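Local coordinates for protein TetR family transcriptional regulator (Streptomyces coelicolor, PDB 6SRN) that probably binds promoter DNA as a TetR-family regulator of antibiotic production genes and binds a furan-type bacterial hormone in its C-terminal domain, at residues 180-184 against 200-204. Residues are numbered along the deposited sequence; the frame is centred on the assembly and turned at random.
With LUB (4-(Hydroxymethyl)-2-propylfuran-3-carboxylic acid), chain B.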
ATOM      1  N   ALA A 180       5.794  -3.971  -3.914  1.00  6.13           N
ATOM      2  CA  ALA A 180       5.713  -2.934  -4.964  1.00  6.18           C
ATOM      3  C   ALA A 180       4.384  -2.990  -5.730  1.00  5.66           C
ATOM      4  O   ALA A 180       3.764  -1.959  -6.020  1.00  5.87           O
ATOM      5  CB  ALA A 180       6.842  -3.071  -5.885  1.00  6.84           C
ATOM      6  N   PHE A 181       3.990  -4.199  -6.119  1.00  5.61           N
ATOM      7  CA  PHE A 181       2.730  -4.394  -6.816  1.00  5.77           C
ATOM      8  C   PHE A 181       1.550  -3.952  -5.920  1.00  5.60           C
ATOM      9  O   PHE A 181       0.667  -3.224  -6.332  1.00  5.51           O
ATOM     10  CB  PHE A 181       2.563  -5.858  -7.255  1.00  6.04           C
ATOM     11  CG  PHE A 181       1.325  -6.089  -8.068  1.00  6.29           C
ATOM     12  CD1 PHE A 181       0.097  -6.177  -7.437  1.00  6.12           C
ATOM     13  CD2 PHE A 181       1.367  -6.064  -9.440  1.00  6.21           C
ATOM     14  CE1 PHE A 181      -1.063  -6.320  -8.151  1.00  6.41           C
ATOM     15  CE2 PHE A 181       0.204  -6.192 -10.173  1.00  6.29           C
ATOM     16  CZ  PHE A 181      -1.013  -6.353  -9.526  1.00  6.36           C
ATOM     17  N   PHE A 182       1.584  -4.380  -4.664  1.00  5.69           N
ATOM     18  CA  PHE A 182       0.581  -3.949  -3.731  1.00  5.62           C
ATOM     19  C   PHE A 182       0.458  -2.416  -3.708  1.00  5.46           C
ATOM     20  O   PHE A 182      -0.622  -1.833  -3.737  1.00  5.84           O
ATOM     21  CB  PHE A 182       0.872  -4.439  -2.310  1.00  5.61           C
ATOM     22  CG  PHE A 182      -0.008  -3.733  -1.332  1.00  6.02           C
ATOM     23  CD1 PHE A 182      -1.359  -4.014  -1.226  1.00  6.03           C
ATOM     24  CD2 PHE A 182       0.495  -2.663  -0.591  1.00  6.45           C
ATOM     25  CE1 PHE A 182      -2.179  -3.234  -0.416  1.00  6.57           C
ATOM     26  CE2 PHE A 182      -0.310  -1.912   0.215  1.00  6.60           C
ATOM     27  CZ  PHE A 182      -1.674  -2.183   0.314  1.00  6.44           C
ATOM     28  N   GLY A 183       1.604  -1.754  -3.606  1.00  5.47           N
ATOM     29  CA  GLY A 183       1.588  -0.325  -3.492  1.00  5.24           C
ATOM     30  C   GLY A 183       1.050   0.342  -4.753  1.00  5.32           C
ATOM     31  O   GLY A 183       0.228   1.263  -4.707  1.00  5.36           O
ATOM     32  N   MET A 184       1.496  -0.164  -5.907  1.00  5.26           N
ATOM     33  CA  MET A 184       1.036   0.351  -7.206  1.00  5.55           C
ATOM     34  C   MET A 184      -0.487   0.250  -7.326  1.00  5.26           C
ATOM     35  O   MET A 184      -1.160   1.234  -7.695  1.00  4.93           O
ATOM     36  CB  MET A 184       1.760  -0.394  -8.313  1.00  6.21           C
ATOM     37  CG  MET A 184       1.359  -0.036  -9.693  1.00  6.52           C
ATOM     38  SD  MET A 184      -0.188  -0.780 -10.256  1.00  6.79           S
ATOM     39  CE  MET A 184       0.060  -2.531 -10.037  1.00  7.14           C
ATOM     40  N   ARG A 200       0.211   2.030 -14.847  1.00  6.26           N
ATOM     41  CA  ARG A 200       1.031   2.207 -13.643  1.00  6.09           C
ATOM     42  C   ARG A 200       1.863   0.951 -13.426  1.00  5.97           C
ATOM     43  O   ARG A 200       3.031   1.022 -13.027  1.00  6.36           O
ATOM     44  CB  ARG A 200       0.134   2.524 -12.443  1.00  5.85           C
ATOM     45  CG  ARG A 200      -0.713   3.788 -12.559  1.00  5.94           C
ATOM     46  CD  ARG A 200       0.085   5.085 -12.510  1.00  6.22           C
ATOM     47  NE  ARG A 200       0.818   5.357 -13.733  1.00  6.55           N
ATOM     48  CZ  ARG A 200       0.267   5.825 -14.849  1.00  6.64           C
ATOM     49  NH1 ARG A 200      -1.042   6.134 -14.923  1.00  6.87           N
ATOM     50  NH2 ARG A 200       1.038   6.000 -15.900  1.00  7.54           N
ATOM     51  N   TRP A 201       1.265  -0.222 -13.616  1.00  6.09           N
ATOM     52  CA  TRP A 201       2.023  -1.481 -13.500  1.00  6.57           C
ATOM     53  C   TRP A 201       3.101  -1.597 -14.574  1.00  7.14           C
ATOM     54  O   TRP A 201       4.198  -1.932 -14.254  1.00  7.78           O
ATOM     55  CB  TRP A 201       1.089  -2.688 -13.479  1.00  7.08           C
ATOM     56  CG  TRP A 201       1.836  -3.981 -13.343  1.00  7.23           C
ATOM     57  CD1 TRP A 201       1.722  -5.053 -14.182  1.00  7.36           C
ATOM     58  CD2 TRP A 201       2.867  -4.310 -12.381  1.00  7.83           C
ATOM     59  NE1 TRP A 201       2.576  -6.035 -13.770  1.00  7.51           N
ATOM     60  CE2 TRP A 201       3.301  -5.617 -12.688  1.00  7.55           C
ATOM     61  CE3 TRP A 201       3.438  -3.642 -11.296  1.00  8.39           C
ATOM     62  CZ2 TRP A 201       4.302  -6.268 -11.955  1.00  8.15           C
ATOM     63  CZ3 TRP A 201       4.457  -4.266 -10.580  1.00  9.21           C
ATOM     64  CH2 TRP A 201       4.854  -5.587 -10.907  1.00  8.59           C
ATOM     65  N   GLN A 202       2.780  -1.238 -15.807  1.00  7.32           N
ATOM     66  CA  GLN A 202       3.787  -1.316 -16.867  1.00  8.93           C
ATOM     67  C   GLN A 202       5.028  -0.546 -16.538  1.00  8.37           C
ATOM     68  O   GLN A 202       6.134  -1.046 -16.690  1.00  8.22           O
ATOM     69  CB  GLN A 202       3.216  -0.842 -18.185  1.00 10.67           C
ATOM     70  CG  GLN A 202       4.209  -0.856 -19.360  1.00 13.72           C
ATOM     71  CD  GLN A 202       5.050  -2.140 -19.414  1.00 19.05           C
ATOM     72  OE1 GLN A 202       4.511  -3.247 -19.415  1.00 22.40           O
ATOM     73  NE2 GLN A 202       6.396  -1.991 -19.495  1.00 21.86           N
ATOM     74  N   GLU A 203       4.865   0.683 -16.053  1.00  7.32           N
ATOM     75  CA  GLU A 203       6.057   1.502 -15.861  1.00  8.34           C
ATOM     76  C   GLU A 203       6.894   1.018 -14.676  1.00  8.14           C
ATOM     77  O   GLU A 203       8.096   1.151 -14.681  1.00  8.56           O
ATOM     78  CB  GLU A 203       5.674   2.975 -15.752  1.00  8.68           C
ATOM     79  CG  GLU A 203       4.911   3.376 -14.528  1.00  8.92           C
ATOM     80  CD  GLU A 203       4.161   4.701 -14.648  1.00  8.83           C
ATOM     81  OE1 GLU A 203       4.006   5.352 -15.747  1.00  8.88           O
ATOM     82  OE2 GLU A 203       3.679   5.106 -13.575  1.00  9.03           O
ATOM     83  N   LEU A 204       6.257   0.494 -13.648  1.00  8.23           N
ATOM     84  CA  LEU A 204       6.978  -0.019 -12.489  1.00  8.12           C
ATOM     85  C   LEU A 204       7.579  -1.414 -12.802  1.00  9.20           C
ATOM     86  O   LEU A 204       8.735  -1.656 -12.448  1.00  9.30           O
ATOM     87  CB  LEU A 204       5.992  -0.134 -11.299  1.00  8.31           C
ATOM     88  CG  LEU A 204       6.485  -0.897 -10.064  1.00  8.23           C
ATOM     89  CD1 LEU A 204       7.717  -0.258  -9.498  1.00  8.10           C
ATOM     90  CD2 LEU A 204       5.352  -0.952  -9.022  1.00  8.50           C
TER
HETATM   91  C2  LUB B 301      -1.790  -7.744  -3.002  1.00 12.61           C
HETATM   92  C4  LUB B 301      -3.413  -7.255  -1.541  1.00 12.42           C
HETATM   93  C5  LUB B 301      -3.524  -6.405  -2.566  1.00 12.05           C
HETATM   94  C6  LUB B 301      -0.516  -8.109  -3.648  1.00 12.74           C
HETATM   95  O11 LUB B 301      -0.932  -9.941  -1.312  1.00 13.84           O
HETATM   96  C9  LUB B 301      -1.817  -9.158  -0.880  1.00 12.38           C
HETATM   97  O10 LUB B 301      -2.286  -9.262   0.311  1.00 14.02           O
HETATM   98  C3  LUB B 301      -2.309  -8.069  -1.700  1.00 13.01           C
HETATM   99  C12 LUB B 301      -4.492  -7.313  -0.470  1.00 13.42           C
HETATM  100  O13 LUB B 301      -3.866  -7.216   0.831  1.00 15.11           O
HETATM  101  O1  LUB B 301      -2.444  -6.590  -3.445  1.00 11.63           O
HETATM  102  C7  LUB B 301      -0.854  -8.914  -4.910  1.00 13.67           C
HETATM  103  C8  LUB B 301       0.382  -9.399  -5.628  1.00 14.37           C
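F181 and W201 meet in a T-shaped (edge-to-face) stack. The edge of the F181 ring points at the face of the W201 six-membered ring. The ring centroids are 4.8 Å apart and the planes lie at 72°. F181 CD2 makes the approach, 3.7 Å from W201 CE3. CG of F181 is anti to the backbone N (chi1 -176°), which carries the ring out between W201 and the ligand. F181 CD1, on the other side of the ring, lies 3.7 Å from LUB C8, the end of the propyl chain. W201 is thus a second-shell residue behind a pocket wall. F182 turns to the furan instead, with CD1 3.5 Å from LUB C5.

Most of the other contacts are between apolar side chains. The M184 chain bends at chi2 and chi3, which folds its methyl back over one face of the F181 ring, toward the rim. M184 CE is also 3.6 Å from W201 CB, so M184 sits between the two aromatics. L204 CD2 packs 3.7 Å from M184 CB and also reaches the backbone O and CB of A180. No hydrogen bond joins the segments.

On the side facing the second subunit, R200 grips E203 side-on, NE to OE2 and NH2 to OE1. R175 of the second subunit also bridges E203.

Segments 180-184 and 200-204 lie on the last two helices of the TetR-like C-terminal domain, 170-192 and 197-212. They run roughly antiparallel at 146°, their axes 10.3 Å apart at the closest. F181 and W201 both touch L110 of helix 102-119. A180 and L204 also pack on the second subunit, so the pair joins the hormone pocket to the dimer interface, as in other TetR-family dimers.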